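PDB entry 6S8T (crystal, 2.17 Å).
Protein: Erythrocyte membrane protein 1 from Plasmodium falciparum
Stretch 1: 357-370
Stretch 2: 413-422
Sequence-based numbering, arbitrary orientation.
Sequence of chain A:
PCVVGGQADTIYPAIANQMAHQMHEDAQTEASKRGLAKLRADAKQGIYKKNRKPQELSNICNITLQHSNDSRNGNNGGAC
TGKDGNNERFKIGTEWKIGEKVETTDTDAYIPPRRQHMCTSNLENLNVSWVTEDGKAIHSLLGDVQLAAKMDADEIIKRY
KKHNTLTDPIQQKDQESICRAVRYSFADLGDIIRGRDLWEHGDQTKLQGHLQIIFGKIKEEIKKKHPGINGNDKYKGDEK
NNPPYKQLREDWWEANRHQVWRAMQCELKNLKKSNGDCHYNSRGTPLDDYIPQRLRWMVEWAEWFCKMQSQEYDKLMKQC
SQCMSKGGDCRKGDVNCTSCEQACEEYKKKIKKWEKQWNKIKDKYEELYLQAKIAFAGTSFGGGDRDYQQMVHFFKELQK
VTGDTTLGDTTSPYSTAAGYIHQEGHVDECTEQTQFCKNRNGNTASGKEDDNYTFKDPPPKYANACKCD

Stretch 1 357-370: QWNKIKDKYEELYL
Stretch 2, residues 413-422: PYSTAAGYIH

Stretch 1, 357-370, is helical throughout and lies inside a longer helix. Stretch 2 starts with a 3-10 segment, 413-415. Thr416 follows with an extended backbone (phi/psi -136/155), and a helix runs from Ala417 through His422 and beyond. The two helix axes are nearly perpendicular, at 97°, and approach to 10.1 Å. Lys362 CA and Ala417 CA lie 5.2 Å apart; Tyr369 CA and Ser415 CA lie 6.7 Å apart. Together the stretches bury 490 Å².

Tyr365 covers the most surface. Its CA-to-CB bond points toward stretch 2, with chi1 t (-176°) and chi2 -77°. The hydroxyl donates a hydrogen bond to the backbone carbonyl of Tyr414, Tyr365 OH to Tyr414 O 2.8 Å. Ala417 CB sits over the ring face, 4.1 Å from the Tyr365 ring centroid, in a CH-pi contact. Tyr420, chi1 t, adds an apolar contact, its CB 3.9 Å from Tyr365 CE2.

Ala417 is the second centre. The backbones come close here, and the Ala417 methyl packs against both the helix backbone and two rings: Ala417 CB is 3.9 Å from Lys362 CA, 3.7 Å from Tyr365 CG and 3.8 Å from Trp358 CH2. A water bridges Lys362 and Ala417, its O donating to Lys362 O and accepting from Ala417 N, both at 2.8 Å. This satisfies an amide in the first turn of the helix. Thr416 caps the same turn, with Gly419 N donating to Thr416 OG1 at 3.1 Å; Thr416 chi1 is p.

Trp358, chi1 t and chi2 -106°, starts sideways, but its ring end reaches stretch 2. Its CH2 also lies 3.9 Å from Ile421 CG1. Its CZ2 lies 4.1 Å from Ala418 CB. These contacts are apolar.

Tyr369, chi1 t and chi2 89°, packs against the 3-10 segment. Ser415 CA sits over its face, 3.8 Å from the Tyr369 ring centroid, a second CH-pi contact.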

# COMPACT_ATOMS: atom_id res chain seq x y z
N GLN A 357 9.94 -13.90 4.97
CA GLN A 357 9.67 -12.49 4.73
C GLN A 357 9.16 -11.81 6.00
O GLN A 357 9.57 -10.68 6.31
CB GLN A 357 8.66 -12.33 3.59
CG GLN A 357 9.11 -12.97 2.27
CD GLN A 357 8.22 -12.62 1.08
OE1 GLN A 357 7.04 -12.31 1.24
NE2 GLN A 357 8.80 -12.65 -0.12
N TRP A 358 8.29 -12.48 6.76
CA TRP A 358 7.73 -11.89 7.97
C TRP A 358 8.80 -11.64 9.03
O TRP A 358 8.72 -10.64 9.76
CB TRP A 358 6.62 -12.78 8.53
CG TRP A 358 6.11 -12.37 9.88
CD1 TRP A 358 6.36 -12.99 11.07
CD2 TRP A 358 5.26 -11.25 10.18
NE1 TRP A 358 5.72 -12.33 12.10
CE2 TRP A 358 5.04 -11.26 11.58
CE3 TRP A 358 4.66 -10.25 9.41
CZ2 TRP A 358 4.24 -10.30 12.21
CZ3 TRP A 358 3.87 -9.31 10.04
CH2 TRP A 358 3.67 -9.34 11.43
N ASN A 359 9.81 -12.51 9.12
CA ASN A 359 10.86 -12.32 10.11
C ASN A 359 11.67 -11.05 9.85
O ASN A 359 12.09 -10.37 10.78
CB ASN A 359 11.78 -13.54 10.16
CG ASN A 359 11.17 -14.70 10.93
OD1 ASN A 359 10.36 -14.49 11.84
ND2 ASN A 359 11.56 -15.92 10.58
N LYS A 360 11.91 -10.73 8.57
CA LYS A 360 12.60 -9.48 8.26
C LYS A 360 11.70 -8.28 8.49
O LYS A 360 12.17 -7.23 8.94
CB LYS A 360 13.11 -9.50 6.82
CG LYS A 360 14.19 -10.53 6.56
CD LYS A 360 14.72 -10.41 5.14
CE LYS A 360 15.81 -11.44 4.87
NZ LYS A 360 16.29 -11.38 3.46
N ILE A 361 10.40 -8.41 8.21
CA ILE A 361 9.47 -7.30 8.38
C ILE A 361 9.32 -6.96 9.86
O ILE A 361 9.39 -5.78 10.25
CB ILE A 361 8.11 -7.63 7.75
CG1 ILE A 361 8.23 -7.71 6.22
CG2 ILE A 361 7.05 -6.61 8.16
CD1 ILE A 361 6.93 -8.08 5.53
N LYS A 362 9.11 -7.97 10.71
CA LYS A 362 8.86 -7.70 12.12
C LYS A 362 10.12 -7.22 12.84
O LYS A 362 10.02 -6.48 13.82
CB LYS A 362 8.30 -8.95 12.81
CG LYS A 362 9.31 -10.05 13.07
CD LYS A 362 8.71 -11.12 13.97
CE LYS A 362 9.64 -12.32 14.10
NZ LYS A 362 11.00 -11.92 14.55
N ASP A 363 11.30 -7.64 12.37
CA ASP A 363 12.54 -7.14 12.96
C ASP A 363 12.74 -5.66 12.65
O ASP A 363 13.16 -4.89 13.52
CB ASP A 363 13.73 -7.96 12.47
CG ASP A 363 13.80 -9.33 13.12
OD1 ASP A 363 12.97 -9.61 14.01
OD2 ASP A 363 14.68 -10.12 12.73
N LYS A 364 12.43 -5.24 11.42
CA LYS A 364 12.56 -3.83 11.08
C LYS A 364 11.54 -2.99 11.84
O LYS A 364 11.86 -1.89 12.31
CB LYS A 364 12.42 -3.63 9.57
CG LYS A 364 12.79 -2.23 9.10
CD LYS A 364 14.20 -1.86 9.56
CE LYS A 364 14.56 -0.44 9.16
NZ LYS A 364 14.53 -0.27 7.68
N TYR A 365 10.31 -3.50 11.97
CA TYR A 365 9.30 -2.82 12.79
C TYR A 365 9.83 -2.54 14.19
O TYR A 365 9.75 -1.41 14.68
CB TYR A 365 8.03 -3.67 12.86
CG TYR A 365 6.87 -3.03 13.61
CD1 TYR A 365 6.84 -2.98 15.01
CD2 TYR A 365 5.79 -2.49 12.93
CE1 TYR A 365 5.79 -2.40 15.69
CE2 TYR A 365 4.73 -1.91 13.60
CZ TYR A 365 4.73 -1.87 14.98
OH TYR A 365 3.67 -1.29 15.63
N GLU A 366 10.37 -3.57 14.85
CA GLU A 366 10.79 -3.43 16.24
C GLU A 366 11.99 -2.49 16.36
O GLU A 366 12.08 -1.72 17.32
CB GLU A 366 11.11 -4.81 16.82
CG GLU A 366 11.56 -4.81 18.28
CD GLU A 366 11.72 -6.21 18.84
OE1 GLU A 366 11.29 -6.45 19.99
OE2 GLU A 366 12.27 -7.08 18.13
N GLU A 367 12.91 -2.55 15.40
CA GLU A 367 14.07 -1.65 15.42
C GLU A 367 13.64 -0.19 15.37
O GLU A 367 14.16 0.64 16.13
CB GLU A 367 14.99 -1.98 14.25
CG GLU A 367 16.20 -1.08 14.12
CD GLU A 367 17.14 -1.52 13.01
OE1 GLU A 367 17.32 -2.74 12.83
OE2 GLU A 367 17.69 -0.64 12.32
N LEU A 368 12.68 0.14 14.50
CA LEU A 368 12.21 1.51 14.40
C LEU A 368 11.41 1.93 15.63
O LEU A 368 11.47 3.10 16.04
CB LEU A 368 11.36 1.69 13.14
CG LEU A 368 12.12 1.52 11.82
CD1 LEU A 368 11.15 1.52 10.65
CD2 LEU A 368 13.16 2.62 11.67
N TYR A 369 10.65 1.01 16.22
CA TYR A 369 9.86 1.34 17.40
C TYR A 369 10.75 1.63 18.60
O TYR A 369 10.48 2.56 19.37
CB TYR A 369 8.89 0.20 17.71
CG TYR A 369 7.83 0.55 18.73
CD1 TYR A 369 6.62 1.11 18.34
CD2 TYR A 369 8.03 0.30 20.08
CE1 TYR A 369 5.64 1.42 19.28
CE2 TYR A 369 7.07 0.60 21.02
CZ TYR A 369 5.87 1.16 20.61
OH TYR A 369 4.91 1.47 21.55
N LEU A 370 11.82 0.86 18.76
CA LEU A 370 12.73 1.06 19.89
C LEU A 370 13.50 2.37 19.74
O LEU A 370 13.74 3.07 20.73
CB LEU A 370 13.70 -0.11 20.01
CG LEU A 370 13.09 -1.48 20.35
CD1 LEU A 370 14.16 -2.55 20.32
CD2 LEU A 370 12.41 -1.44 21.70
N PRO A 413 -0.01 -3.23 22.69
CA PRO A 413 0.24 -4.18 21.60
C PRO A 413 1.03 -3.59 20.44
O PRO A 413 1.58 -4.35 19.64
CB PRO A 413 -1.17 -4.58 21.16
CG PRO A 413 -2.02 -3.41 21.53
CD PRO A 413 -1.44 -2.88 22.81
N TYR A 414 1.10 -2.26 20.32
CA TYR A 414 1.80 -1.65 19.19
C TYR A 414 3.31 -1.77 19.27
O TYR A 414 4.00 -1.26 18.38
CB TYR A 414 1.40 -0.18 19.07
CG TYR A 414 -0.03 0.02 18.63
CD1 TYR A 414 -0.38 -0.03 17.29
CD2 TYR A 414 -1.04 0.25 19.56
CE1 TYR A 414 -1.69 0.15 16.88
CE2 TYR A 414 -2.35 0.43 19.15
CZ TYR A 414 -2.66 0.38 17.81
OH TYR A 414 -3.96 0.55 17.39
N SER A 415 3.86 -2.41 20.31
CA SER A 415 5.31 -2.54 20.41
C SER A 415 5.87 -3.65 19.53
O SER A 415 7.10 -3.79 19.46
CB SER A 415 5.72 -2.77 21.87
OG SER A 415 5.07 -3.92 22.40
N THR A 416 5.03 -4.44 18.87
CA THR A 416 5.47 -5.47 17.93
C THR A 416 4.61 -5.42 16.67
O THR A 416 3.45 -4.98 16.70
CB THR A 416 5.41 -6.89 18.52
OG1 THR A 416 4.04 -7.26 18.74
CG2 THR A 416 6.18 -6.98 19.84
N ALA A 417 5.18 -5.89 15.56
CA ALA A 417 4.45 -5.92 14.30
C ALA A 417 3.23 -6.83 14.40
O ALA A 417 2.15 -6.50 13.88
CB ALA A 417 5.37 -6.37 13.17
N ALA A 418 3.37 -7.98 15.07
CA ALA A 418 2.24 -8.87 15.28
C ALA A 418 1.12 -8.17 16.03
O ALA A 418 -0.07 -8.37 15.73
CB ALA A 418 2.69 -10.12 16.04
N GLY A 419 1.47 -7.34 17.02
CA GLY A 419 0.45 -6.58 17.73
C GLY A 419 -0.23 -5.55 16.85
O GLY A 419 -1.45 -5.37 16.92
N TYR A 420 0.55 -4.88 15.99
CA TYR A 420 -0.04 -3.92 15.06
C TYR A 420 -1.03 -4.60 14.12
O TYR A 420 -2.10 -4.05 13.83
CB TYR A 420 1.07 -3.23 14.25
CG TYR A 420 0.59 -2.02 13.47
CD1 TYR A 420 -0.06 -2.16 12.25
CD2 TYR A 420 0.80 -0.73 13.96
CE1 TYR A 420 -0.50 -1.05 11.54
CE2 TYR A 420 0.36 0.38 13.26
CZ TYR A 420 -0.28 0.22 12.05
OH TYR A 420 -0.71 1.33 11.37
N ILE A 421 -0.69 -5.80 13.62
CA ILE A 421 -1.58 -6.51 12.71
C ILE A 421 -2.89 -6.86 13.40
O ILE A 421 -3.98 -6.67 12.84
CB ILE A 421 -0.89 -7.77 12.14
CG1 ILE A 421 0.25 -7.39 11.19
CG2 ILE A 421 -1.90 -8.69 11.45
CD1 ILE A 421 -0.20 -6.59 9.99
N HIS A 422 -2.82 -7.36 14.63
CA HIS A 422 -4.04 -7.72 15.34
C HIS A 422 -4.86 -6.51 15.76
O HIS A 422 -6.04 -6.66 16.09
CB HIS A 422 -3.71 -8.60 16.55
CG HIS A 422 -3.31 -9.99 16.19
ND1 HIS A 422 -4.19 -10.91 15.67
CD2 HIS A 422 -2.11 -10.63 16.27
CE1 HIS A 422 -3.57 -12.05 15.44
NE2 HIS A 422 -2.30 -11.91 15.80
O HOH W 1 7.86 -6.67 15.66